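Local coordinates for putative peptidyl-arginine deiminase (Chlorobium tepidum, PDB 1XKN), which probably hydrolyses the guanidino group of agmatine or of peptidyl arginine, releasing ammonia, at residues A187-E190 with A191-R195; G216-D219 with D220-F224; F289-N293 with T294-V298. All coordinates share one frame; numbering follows the deposited sequence.

Interaction 1: residues A187-E190 with A191-R195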
ATOM      1  N   ALA A 187     -19.147  13.448  -4.956  1.00  5.89           N
ATOM      2  CA  ALA A 187     -18.743  14.813  -4.635  1.00  7.35           C
ATOM      3  C   ALA A 187     -18.210  14.924  -3.207  1.00  7.10           C
ATOM      4  O   ALA A 187     -17.162  15.530  -2.971  1.00  8.09           O
ATOM      5  CB  ALA A 187     -19.915  15.767  -4.834  1.00  7.43           C
ATOM      6  N   GLU A 188     -18.937  14.338  -2.260  1.00  7.30           N
ATOM      7  CA  GLU A 188     -18.548  14.367  -0.852  1.00  7.22           C
ATOM      8  C   GLU A 188     -17.218  13.655  -0.628  1.00  6.78           C
ATOM      9  O   GLU A 188     -16.370  14.124   0.139  1.00  6.09           O
ATOM     10  CB  GLU A 188     -19.643  13.722   0.004  1.00  8.53           C
ATOM     11  CG  GLU A 188     -20.919  14.563   0.095  1.00  9.78           C
ATOM     12  CD  GLU A 188     -22.109  13.785   0.628  1.00 12.34           C
ATOM     13  OE1 GLU A 188     -22.509  12.794  -0.016  1.00 13.18           O
ATOM     14  OE2 GLU A 188     -22.651  14.168   1.686  1.00 15.99           O
ATOM     15  N   ILE A 189     -17.037  12.520  -1.297  1.00  5.74           N
ATOM     16  CA  ILE A 189     -15.803  11.757  -1.172  1.00  4.39           C
ATOM     17  C   ILE A 189     -14.628  12.586  -1.685  1.00  5.00           C
ATOM     18  O   ILE A 189     -13.601  12.686  -1.014  1.00  3.92           O
ATOM     19  CB  ILE A 189     -15.920  10.418  -1.930  1.00  3.84           C
ATOM     20  CG1 ILE A 189     -16.910   9.521  -1.188  1.00  5.74           C
ATOM     21  CG2 ILE A 189     -14.556   9.738  -2.036  1.00  4.69           C
ATOM     22  CD1 ILE A 189     -17.323   8.277  -1.943  1.00  6.78           C
ATOM     23  N   GLU A 190     -14.777  13.194  -2.858  1.00  3.76           N
ATOM     24  CA  GLU A 190     -13.697  14.023  -3.385  1.00  5.17           C
ATOM     25  C   GLU A 190     -13.416  15.185  -2.436  1.00  5.43           C
ATOM     26  O   GLU A 190     -12.263  15.543  -2.215  1.00  4.49           O
ATOM     27  CB  GLU A 190     -14.038  14.567  -4.774  1.00  6.03           C
ATOM     28  CG  GLU A 190     -13.815  13.554  -5.883  1.00  6.49           C
ATOM     29  CD  GLU A 190     -13.718  14.196  -7.252  1.00  9.23           C
ATOM     30  OE1 GLU A 190     -13.305  15.375  -7.335  1.00 11.66           O
ATOM     31  OE2 GLU A 190     -14.021  13.512  -8.250  1.00  9.27           O
ATOM     32  N   ALA A 191     -14.468  15.769  -1.870  1.00  5.71           N
ATOM     33  CA  ALA A 191     -14.288  16.884  -0.950  1.00  5.11           C
ATOM     34  C   ALA A 191     -13.407  16.465   0.223  1.00  5.09           C
ATOM     35  O   ALA A 191     -12.508  17.203   0.625  1.00  6.29           O
ATOM     36  CB  ALA A 191     -15.638  17.387  -0.446  1.00  4.02           C
ATOM     37  N   GLN A 192     -13.658  15.279   0.770  1.00  4.99           N
ATOM     38  CA  GLN A 192     -12.864  14.792   1.894  1.00  5.00           C
ATOM     39  C   GLN A 192     -11.419  14.519   1.494  1.00  4.35           C
ATOM     40  O   GLN A 192     -10.505  14.752   2.281  1.00  3.42           O
ATOM     41  CB  GLN A 192     -13.489  13.524   2.479  1.00  5.11           C
ATOM     42  CG  GLN A 192     -14.862  13.751   3.108  1.00  6.20           C
ATOM     43  CD  GLN A 192     -14.789  14.486   4.440  1.00 10.15           C
ATOM     44  OE1 GLN A 192     -15.026  13.902   5.500  1.00 14.53           O
ATOM     45  NE2 GLN A 192     -14.460  15.769   4.390  1.00 10.40           N
ATOM     46  N   LEU A 193     -11.205  14.023   0.277  1.00  3.98           N
ATOM     47  CA  LEU A 193      -9.845  13.748  -0.179  1.00  4.04           C
ATOM     48  C   LEU A 193      -9.098  15.064  -0.350  1.00  4.12           C
ATOM     49  O   LEU A 193      -7.913  15.161  -0.025  1.00  4.37           O
ATOM     50  CB  LEU A 193      -9.860  12.963  -1.495  1.00  3.30           C
ATOM     51  CG  LEU A 193     -10.466  11.556  -1.406  1.00  3.21           C
ATOM     52  CD1 LEU A 193     -10.551  10.949  -2.797  1.00  4.95           C
ATOM     53  CD2 LEU A 193      -9.631  10.679  -0.482  1.00  4.81           C
ATOM     54  N   ARG A 194      -9.785  16.084  -0.855  1.00  4.28           N
ATOM     55  CA  ARG A 194      -9.148  17.385  -1.019  1.00  4.78           C
ATOM     56  C   ARG A 194      -8.840  17.977   0.350  1.00  5.63           C
ATOM     57  O   ARG A 194      -7.734  18.461   0.594  1.00  6.97           O
ATOM     58  CB  ARG A 194     -10.051  18.346  -1.793  1.00  5.96           C
ATOM     59  CG  ARG A 194     -10.054  18.106  -3.286  1.00  3.82           C
ATOM     60  CD  ARG A 194     -10.682  19.276  -4.023  1.00  7.20           C
ATOM     61  NE  ARG A 194     -10.487  19.148  -5.464  1.00  8.13           N
ATOM     62  CZ  ARG A 194     -11.191  18.339  -6.249  1.00  9.33           C
ATOM     63  NH1 ARG A 194     -12.156  17.582  -5.740  1.00  9.59           N
ATOM     64  NH2 ARG A 194     -10.915  18.276  -7.544  1.00 12.31           N
ATOM     65  N   ARG A 195      -9.820  17.915   1.244  1.00  5.01           N
ATOM     66  CA  ARG A 195      -9.683  18.461   2.586  1.00  4.76           C
ATOM     67  C   ARG A 195      -8.589  17.830   3.441  1.00  5.09           C
ATOM     68  O   ARG A 195      -7.744  18.534   3.999  1.00  4.75           O
ATOM     69  CB  ARG A 195     -11.015  18.333   3.326  1.00  4.34           C
ATOM     70  CG  ARG A 195     -10.972  18.785   4.775  1.00  7.95           C
ATOM     71  CD  ARG A 195     -12.303  18.514   5.448  1.00  9.32           C
ATOM     72  NE  ARG A 195     -12.321  18.955   6.838  1.00 13.02           N
ATOM     73  CZ  ARG A 195     -13.326  18.730   7.678  1.00 15.97           C
ATOM     74  NH1 ARG A 195     -14.400  18.066   7.268  1.00 17.81           N
ATOM     75  NH2 ARG A 195     -13.256  19.167   8.928  1.00 19.74           N
TER
HETATM   76  O   HOH W   1     -10.944  16.035  -9.435  1.00 11.86           O

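Interaction 2: residues G216-D219 with D220-F224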
ATOM      1  N   GLY A 216     -11.798  -3.898  -6.088  1.00  6.42           N
ATOM      2  CA  GLY A 216     -11.071  -3.074  -7.040  1.00  6.16           C
ATOM      3  C   GLY A 216      -9.983  -2.123  -6.576  1.00  5.89           C
ATOM      4  O   GLY A 216      -9.858  -1.035  -7.129  1.00  6.25           O
ATOM      5  N   HIS A 217      -9.180  -2.510  -5.589  1.00  4.84           N
ATOM      6  CA  HIS A 217      -8.109  -1.621  -5.140  1.00  4.82           C
ATOM      7  C   HIS A 217      -7.200  -1.224  -6.290  1.00  4.55           C
ATOM      8  O   HIS A 217      -6.769  -2.066  -7.080  1.00  5.04           O
ATOM      9  CB  HIS A 217      -7.262  -2.279  -4.058  1.00  5.14           C
ATOM     10  CG  HIS A 217      -7.715  -1.962  -2.670  1.00  5.42           C
ATOM     11  ND1 HIS A 217      -7.021  -2.369  -1.552  1.00  6.46           N
ATOM     12  CD2 HIS A 217      -8.793  -1.279  -2.218  1.00  5.35           C
ATOM     13  CE1 HIS A 217      -7.652  -1.950  -0.469  1.00  4.88           C
ATOM     14  NE2 HIS A 217      -8.730  -1.286  -0.846  1.00  6.19           N
ATOM     15  N   VAL A 218      -6.893   0.063  -6.363  1.00  4.56           N
ATOM     16  CA  VAL A 218      -6.041   0.575  -7.417  1.00  4.42           C
ATOM     17  C   VAL A 218      -4.633   0.003  -7.293  1.00  4.61           C
ATOM     18  O   VAL A 218      -3.965  -0.225  -8.303  1.00  4.94           O
ATOM     19  CB  VAL A 218      -5.982   2.127  -7.374  1.00  3.64           C
ATOM     20  CG1 VAL A 218      -5.193   2.604  -6.160  1.00  5.37           C
ATOM     21  CG2 VAL A 218      -5.382   2.662  -8.663  1.00  5.28           C
ATOM     22  N   ASP A 219      -4.189  -0.272  -6.067  1.00  3.84           N
ATOM     23  CA  ASP A 219      -2.832  -0.785  -5.886  1.00  5.02           C
ATOM     24  C   ASP A 219      -2.599  -2.216  -6.380  1.00  4.94           C
ATOM     25  O   ASP A 219      -1.551  -2.807  -6.124  1.00  3.85           O
ATOM     26  CB  ASP A 219      -2.360  -0.602  -4.429  1.00  2.84           C
ATOM     27  CG  ASP A 219      -2.889  -1.658  -3.473  1.00  5.80           C
ATOM     28  OD1 ASP A 219      -3.827  -2.395  -3.826  1.00  5.97           O
ATOM     29  OD2 ASP A 219      -2.348  -1.743  -2.341  1.00  5.12           O
ATOM     30  N   ASP A 220      -3.572  -2.777  -7.093  1.00  6.15           N
ATOM     31  CA  ASP A 220      -3.398  -4.106  -7.674  1.00  6.73           C
ATOM     32  C   ASP A 220      -3.408  -3.901  -9.186  1.00  6.57           C
ATOM     33  O   ASP A 220      -3.397  -4.864  -9.953  1.00  6.03           O
ATOM     34  CB  ASP A 220      -4.542  -5.059  -7.293  1.00  8.93           C
ATOM     35  CG  ASP A 220      -4.332  -5.726  -5.945  1.00  9.20           C
ATOM     36  OD1 ASP A 220      -3.168  -5.913  -5.543  1.00 10.08           O
ATOM     37  OD2 ASP A 220      -5.340  -6.083  -5.297  1.00 11.84           O
HETATM   38  N   MSE A 221      -3.391  -2.639  -9.612  1.00  5.28           N
HETATM   39  CA  MSE A 221      -3.481  -2.333 -11.036  1.00  6.25           C
HETATM   40  C   MSE A 221      -2.644  -1.172 -11.590  1.00  5.50           C
HETATM   41  O   MSE A 221      -1.919  -1.338 -12.569  1.00  5.90           O
HETATM   42  CB  MSE A 221      -4.961  -2.098 -11.354  1.00  9.44           C
HETATM   43  CG  MSE A 221      -5.295  -1.760 -12.785  1.00 11.15           C
HETATM   44 SE   MSE A 221      -7.216  -1.769 -12.993  1.00 18.79          SE
HETATM   45  CE  MSE A 221      -7.644  -0.328 -11.784  1.00 12.70           C
ATOM     46  N   ALA A 222      -2.761   0.001 -10.974  1.00  4.90           N
ATOM     47  CA  ALA A 222      -2.049   1.184 -11.440  1.00  3.77           C
ATOM     48  C   ALA A 222      -1.375   1.928 -10.295  1.00  4.27           C
ATOM     49  O   ALA A 222      -1.931   2.034  -9.196  1.00  4.60           O
ATOM     50  CB  ALA A 222      -3.016   2.104 -12.170  1.00  5.41           C
ATOM     51  N   ARG A 223      -0.182   2.456 -10.561  1.00  4.04           N
ATOM     52  CA  ARG A 223       0.597   3.162  -9.542  1.00  3.70           C
ATOM     53  C   ARG A 223       1.437   4.306 -10.114  1.00  3.65           C
ATOM     54  O   ARG A 223       1.998   4.192 -11.199  1.00  3.65           O
ATOM     55  CB  ARG A 223       1.563   2.181  -8.866  1.00  4.19           C
ATOM     56  CG  ARG A 223       0.935   0.947  -8.231  1.00  4.40           C
ATOM     57  CD  ARG A 223       0.311   1.281  -6.886  1.00  4.36           C
ATOM     58  NE  ARG A 223       1.271   1.939  -6.006  1.00  3.73           N
ATOM     59  CZ  ARG A 223       2.276   1.322  -5.394  1.00  5.53           C
ATOM     60  NH1 ARG A 223       3.104   2.010  -4.622  1.00  6.16           N
ATOM     61  NH2 ARG A 223       2.439   0.017  -5.538  1.00  4.09           N
ATOM     62  N   PHE A 224       1.527   5.410  -9.380  1.00  3.52           N
ATOM     63  CA  PHE A 224       2.378   6.509  -9.821  1.00  2.76           C
ATOM     64  C   PHE A 224       3.808   6.056  -9.520  1.00  2.70           C
ATOM     65  O   PHE A 224       4.049   5.438  -8.485  1.00  4.16           O
ATOM     66  CB  PHE A 224       2.087   7.789  -9.028  1.00  3.77           C
ATOM     67  CG  PHE A 224       1.017   8.650  -9.629  1.00  2.75           C
ATOM     68  CD1 PHE A 224       1.238   9.309 -10.837  1.00  2.88           C
ATOM     69  CD2 PHE A 224      -0.215   8.788  -9.001  1.00  2.75           C
ATOM     70  CE1 PHE A 224       0.243  10.090 -11.415  1.00  2.25           C
ATOM     71  CE2 PHE A 224      -1.213   9.563  -9.568  1.00  2.40           C
ATOM     72  CZ  PHE A 224      -0.987  10.218 -10.780  1.00  2.19           C
TER

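Interaction 3: residues F289-N293 with T294-V298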
ATOM      1  N   PHE A 289       3.593  -3.626  -5.619  1.00  3.01           N
ATOM      2  CA  PHE A 289       4.977  -3.505  -5.172  1.00  2.31           C
ATOM      3  C   PHE A 289       5.066  -2.386  -4.138  1.00  2.57           C
ATOM      4  O   PHE A 289       4.135  -1.594  -3.984  1.00  1.71           O
ATOM      5  CB  PHE A 289       5.897  -3.182  -6.363  1.00  3.62           C
ATOM      6  CG  PHE A 289       5.581  -1.874  -7.057  1.00  3.37           C
ATOM      7  CD1 PHE A 289       6.029  -0.661  -6.536  1.00  4.05           C
ATOM      8  CD2 PHE A 289       4.828  -1.858  -8.227  1.00  4.21           C
ATOM      9  CE1 PHE A 289       5.732   0.546  -7.173  1.00  3.88           C
ATOM     10  CE2 PHE A 289       4.525  -0.660  -8.874  1.00  4.53           C
ATOM     11  CZ  PHE A 289       4.976   0.548  -8.345  1.00  3.72           C
ATOM     12  N   TYR A 290       6.182  -2.327  -3.418  1.00  2.52           N
ATOM     13  CA  TYR A 290       6.371  -1.282  -2.422  1.00  2.65           C
ATOM     14  C   TYR A 290       7.680  -0.551  -2.680  1.00  4.25           C
ATOM     15  O   TYR A 290       8.721  -1.181  -2.887  1.00  5.50           O
ATOM     16  CB  TYR A 290       6.390  -1.876  -1.010  1.00  2.57           C
ATOM     17  CG  TYR A 290       6.684  -0.850   0.066  1.00  4.70           C
ATOM     18  CD1 TYR A 290       5.814   0.219   0.296  1.00  4.50           C
ATOM     19  CD2 TYR A 290       7.829  -0.945   0.854  1.00  4.20           C
ATOM     20  CE1 TYR A 290       6.076   1.165   1.285  1.00  3.83           C
ATOM     21  CE2 TYR A 290       8.103   0.000   1.850  1.00  4.13           C
ATOM     22  CZ  TYR A 290       7.224   1.046   2.059  1.00  3.96           C
ATOM     23  OH  TYR A 290       7.493   1.969   3.042  1.00  2.80           O
ATOM     24  N   ILE A 291       7.626   0.778  -2.673  1.00  3.49           N
ATOM     25  CA  ILE A 291       8.820   1.586  -2.890  1.00  3.06           C
ATOM     26  C   ILE A 291       9.423   1.936  -1.530  1.00  4.03           C
ATOM     27  O   ILE A 291       8.763   2.565  -0.707  1.00  4.82           O
ATOM     28  CB  ILE A 291       8.489   2.916  -3.612  1.00  2.87           C
ATOM     29  CG1 ILE A 291       7.751   2.643  -4.925  1.00  3.98           C
ATOM     30  CG2 ILE A 291       9.780   3.687  -3.884  1.00  4.19           C
ATOM     31  CD1 ILE A 291       7.022   3.871  -5.468  1.00  4.33           C
ATOM     32  N   ALA A 292      10.660   1.506  -1.290  1.00  4.06           N
ATOM     33  CA  ALA A 292      11.363   1.810  -0.043  1.00  4.85           C
ATOM     34  C   ALA A 292      12.477   2.795  -0.391  1.00  4.64           C
ATOM     35  O   ALA A 292      12.635   3.154  -1.556  1.00  5.13           O
ATOM     36  CB  ALA A 292      11.943   0.536   0.563  1.00  4.66           C
ATOM     37  N   ASN A 293      13.259   3.225   0.595  1.00  5.04           N
ATOM     38  CA  ASN A 293      14.326   4.184   0.323  1.00  3.11           C
ATOM     39  C   ASN A 293      15.394   3.703  -0.654  1.00  3.71           C
ATOM     40  O   ASN A 293      15.725   4.404  -1.608  1.00  5.96           O
ATOM     41  CB  ASN A 293      15.002   4.624   1.629  1.00  3.44           C
ATOM     42  CG  ASN A 293      14.122   5.524   2.473  1.00  4.18           C
ATOM     43  OD1 ASN A 293      13.045   5.948   2.046  1.00  4.65           O
ATOM     44  ND2 ASN A 293      14.583   5.831   3.682  1.00  4.77           N
ATOM     45  N   THR A 294      15.927   2.507  -0.431  1.00  3.12           N
ATOM     46  CA  THR A 294      16.986   1.994  -1.300  1.00  4.14           C
ATOM     47  C   THR A 294      16.583   0.820  -2.180  1.00  4.53           C
ATOM     48  O   THR A 294      17.370   0.368  -3.015  1.00  4.33           O
ATOM     49  CB  THR A 294      18.200   1.540  -0.479  1.00  4.60           C
ATOM     50  OG1 THR A 294      17.846   0.385   0.290  1.00  6.88           O
ATOM     51  CG2 THR A 294      18.644   2.641   0.456  1.00  6.80           C
ATOM     52  N   VAL A 295      15.369   0.322  -1.994  1.00  5.84           N
ATOM     53  CA  VAL A 295      14.918  -0.818  -2.773  1.00  5.76           C
ATOM     54  C   VAL A 295      13.439  -0.750  -3.094  1.00  5.65           C
ATOM     55  O   VAL A 295      12.676  -0.032  -2.450  1.00  6.01           O
ATOM     56  CB  VAL A 295      15.169  -2.150  -2.018  1.00  5.11           C
ATOM     57  CG1 VAL A 295      16.659  -2.353  -1.785  1.00  9.77           C
ATOM     58  CG2 VAL A 295      14.426  -2.143  -0.684  1.00  6.32           C
ATOM     59  N   VAL A 296      13.051  -1.492  -4.122  1.00  4.08           N
ATOM     60  CA  VAL A 296      11.659  -1.596  -4.513  1.00  3.89           C
ATOM     61  C   VAL A 296      11.406  -3.090  -4.408  1.00  3.05           C
ATOM     62  O   VAL A 296      12.125  -3.891  -5.008  1.00  3.59           O
ATOM     63  CB  VAL A 296      11.421  -1.109  -5.954  1.00  3.06           C
ATOM     64  CG1 VAL A 296       9.945  -1.274  -6.321  1.00  4.01           C
ATOM     65  CG2 VAL A 296      11.823   0.360  -6.070  1.00  3.72           C
ATOM     66  N   LEU A 297      10.406  -3.459  -3.618  1.00  3.05           N
ATOM     67  CA  LEU A 297      10.082  -4.860  -3.404  1.00  2.95           C
ATOM     68  C   LEU A 297       8.874  -5.244  -4.239  1.00  2.92           C
ATOM     69  O   LEU A 297       7.783  -4.708  -4.063  1.00  3.23           O
ATOM     70  CB  LEU A 297       9.821  -5.101  -1.915  1.00  3.81           C
ATOM     71  CG  LEU A 297      10.967  -4.619  -1.010  1.00  4.12           C
ATOM     72  CD1 LEU A 297      10.595  -4.833   0.448  1.00  6.77           C
ATOM     73  CD2 LEU A 297      12.248  -5.361  -1.352  1.00  6.11           C
ATOM     74  N   VAL A 298       9.085  -6.184  -5.152  1.00  2.41           N
ATOM     75  CA  VAL A 298       8.037  -6.625  -6.057  1.00  3.39           C
ATOM     76  C   VAL A 298       7.590  -8.052  -5.783  1.00  3.90           C
ATOM     77  O   VAL A 298       8.414  -8.954  -5.630  1.00  3.92           O
ATOM     78  CB  VAL A 298       8.532  -6.547  -7.512  1.00  4.96           C
ATOM     79  CG1 VAL A 298       7.404  -6.879  -8.471  1.00  5.01           C
ATOM     80  CG2 VAL A 298       9.092  -5.165  -7.783  1.00  6.08           C
TER

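Interaction 1: residues A187-E190 with A191-R195
Ala187 to Glu190 and Ala191 to Arg194 are consecutive turns of helix 186-197. Four backbone bonds of the i to i+4 kind join them. Ala191 N gives to Ala187 O, Gln192 N to Glu188 O and Leu193 N to Ile189 O. Arg194 N reaches Glu190 O at 2.9 Å. The same residue pair also meets through its side chains. Glu190 and Arg194 run side by side and point the same way. Arg194 NH1 donates to Glu190 OE1 over 3.0 Å in a salt bridge. The N-H...O angle is 162°, so the bond is fairly straight. OE1 receives it on its anti lone pair, at the edge of the guanidinium and nearly in its plane. The planes of the two groups are 32° apart. In Glu190, CG lies anti to the carbonyl carbon (chi1 -80°), and an extended chain carries the carboxylate along to Arg194. A water bridges the pair, donating to Glu190 OE1 at 3.2 Å and accepting from Arg194 NH2 at 2.9 Å. The inner side of the helix is apolar. Ile189 CG2 lies 4.3 Å from Leu193 CD1, and both side chains pack on Leu175. Each polar end has a further partner: Trp204 NE1 for Glu190 OE2 and Glu200 O for Arg194 NH2. The ion pair therefore joins one side of the helix to strand 201-205 and the loop before it.

Interaction 2: residues G216-D219 with D220-F224
His217 and Val218 turn back on Asp220, Met221 and Ala222 in a tight, buried turn with a short 3-10 segment. It leads from the loop after strand 201-205 into strand 222-226. The Gly-His-Val-Asp sequence matches the GHxD motif of the guanidine-modifying enzymes, in which it belongs to the active site; the same is probable here. Val218 O is the main backbone acceptor. Ala222 N reaches Val218 O at 2.9 Å, nearly along the C=O axis. Met221 N reaches Val218 O at 2.8 Å from above the carbonyl plane, 48° out of it. The two donors thus reach the oxygen from different directions and fix the step from turn to strand. The bond from Asp220 N to His217 O is longer, at 3.3 Å, and also comes from above the carbonyl plane. With Val218 CG1 between N and the carbonyl carbon (chi1 71°), the other methyl, CG2, lies anti to N, 4.3 Å from Ala222 CB. Leu205 packs against both of these residues and against Met221, which is selenomethionine. Asp219 and Asp220 lie side by side and point the same way, with their carboxylates 40° apart in plane. Asp219 OD1 and Asp220 OD1 are 4.0 Å apart, close for two like charges. Outside the turn, Asp219 OD2 bonds His338 ND1 and His217 NE2 bonds Glu156 OE2. Arg223 has its own carboxylate partners, Asp161 and Glu11. Bends at chi2 and chi3 fold its middle back over the turn. Arg223 CD comes to rest 3.9 Å from Asp219 CA.

Interaction 3: residues F289-N293 with T294-V298
Tyr290 O takes Leu297 N at 2.9 Å, with the donor in the carbonyl plane. Tyr290 O also meets Val296 CA at 3.4 Å in a CA-H...O contact. This is the middle of a beta hairpin, made by strand 290-291 and the start of strand 295-300. The strands run antiparallel. Tyr290 and Leu297 form a hydrogen-bonded pair, completed by Tyr290 N giving to Leu297 O. Ile291 and Val296 form the next, non-hydrogen-bonded pair. Beside the turn, Ala292 N donates to Val295 O at 2.8 Å. The donor is close to the line of the C=O, but the bond is bent at the hydrogen (147°). The chain reverses through Asn293 and Thr294. Asn293 OD1 bonds His15 N. On one face of the hairpin, Tyr290 and Leu297 pack on Leu47 of helix 36-50, and Tyr290 OH bonds Thr18 OG1. On the other face, Ile291 CG2 lies 4.5 Å from Val296 CG2. Phe289 extends the apolar contact at the open end. Its CG sits between the backbone N and the carbonyl carbon (chi1 61°), which stands the ring alongside Val296. Phe289 CD1 is 4.0 Å from Val296 CG1. Ile291 CG1 borders the ring at its edge, in plane. Both Phe289 and Val298 rest on Leu313 of helix 305-316. Next to the hairpin backbone, Phe289 CB meets Val298 CG2 at 4.0 Å.

In the fold
The three contacts follow one another along the chain. Interactions 2 and 3 touch, with centres about 16 Å apart. Arg223 NH2 lies 2.8 Å from Phe289 O, a probable hydrogen bond, and the guanidinium also makes a cation-pi contact with the Phe289 ring. Glu11 OE2 serves both, pairing with Arg223 NH1 and accepting from Ile291 N. Interaction 1 stands apart, its centre about 20 Å from that of interaction 2 and about 29 Å from that of interaction 3. The side chains of Gln192 and His217 are about 13 and 14 Å from the bound sodium ion, which Asn117, Trp118 and Asn134 hold. Interaction 2 carries the GHxD sequence, so it is probably the one at the active site.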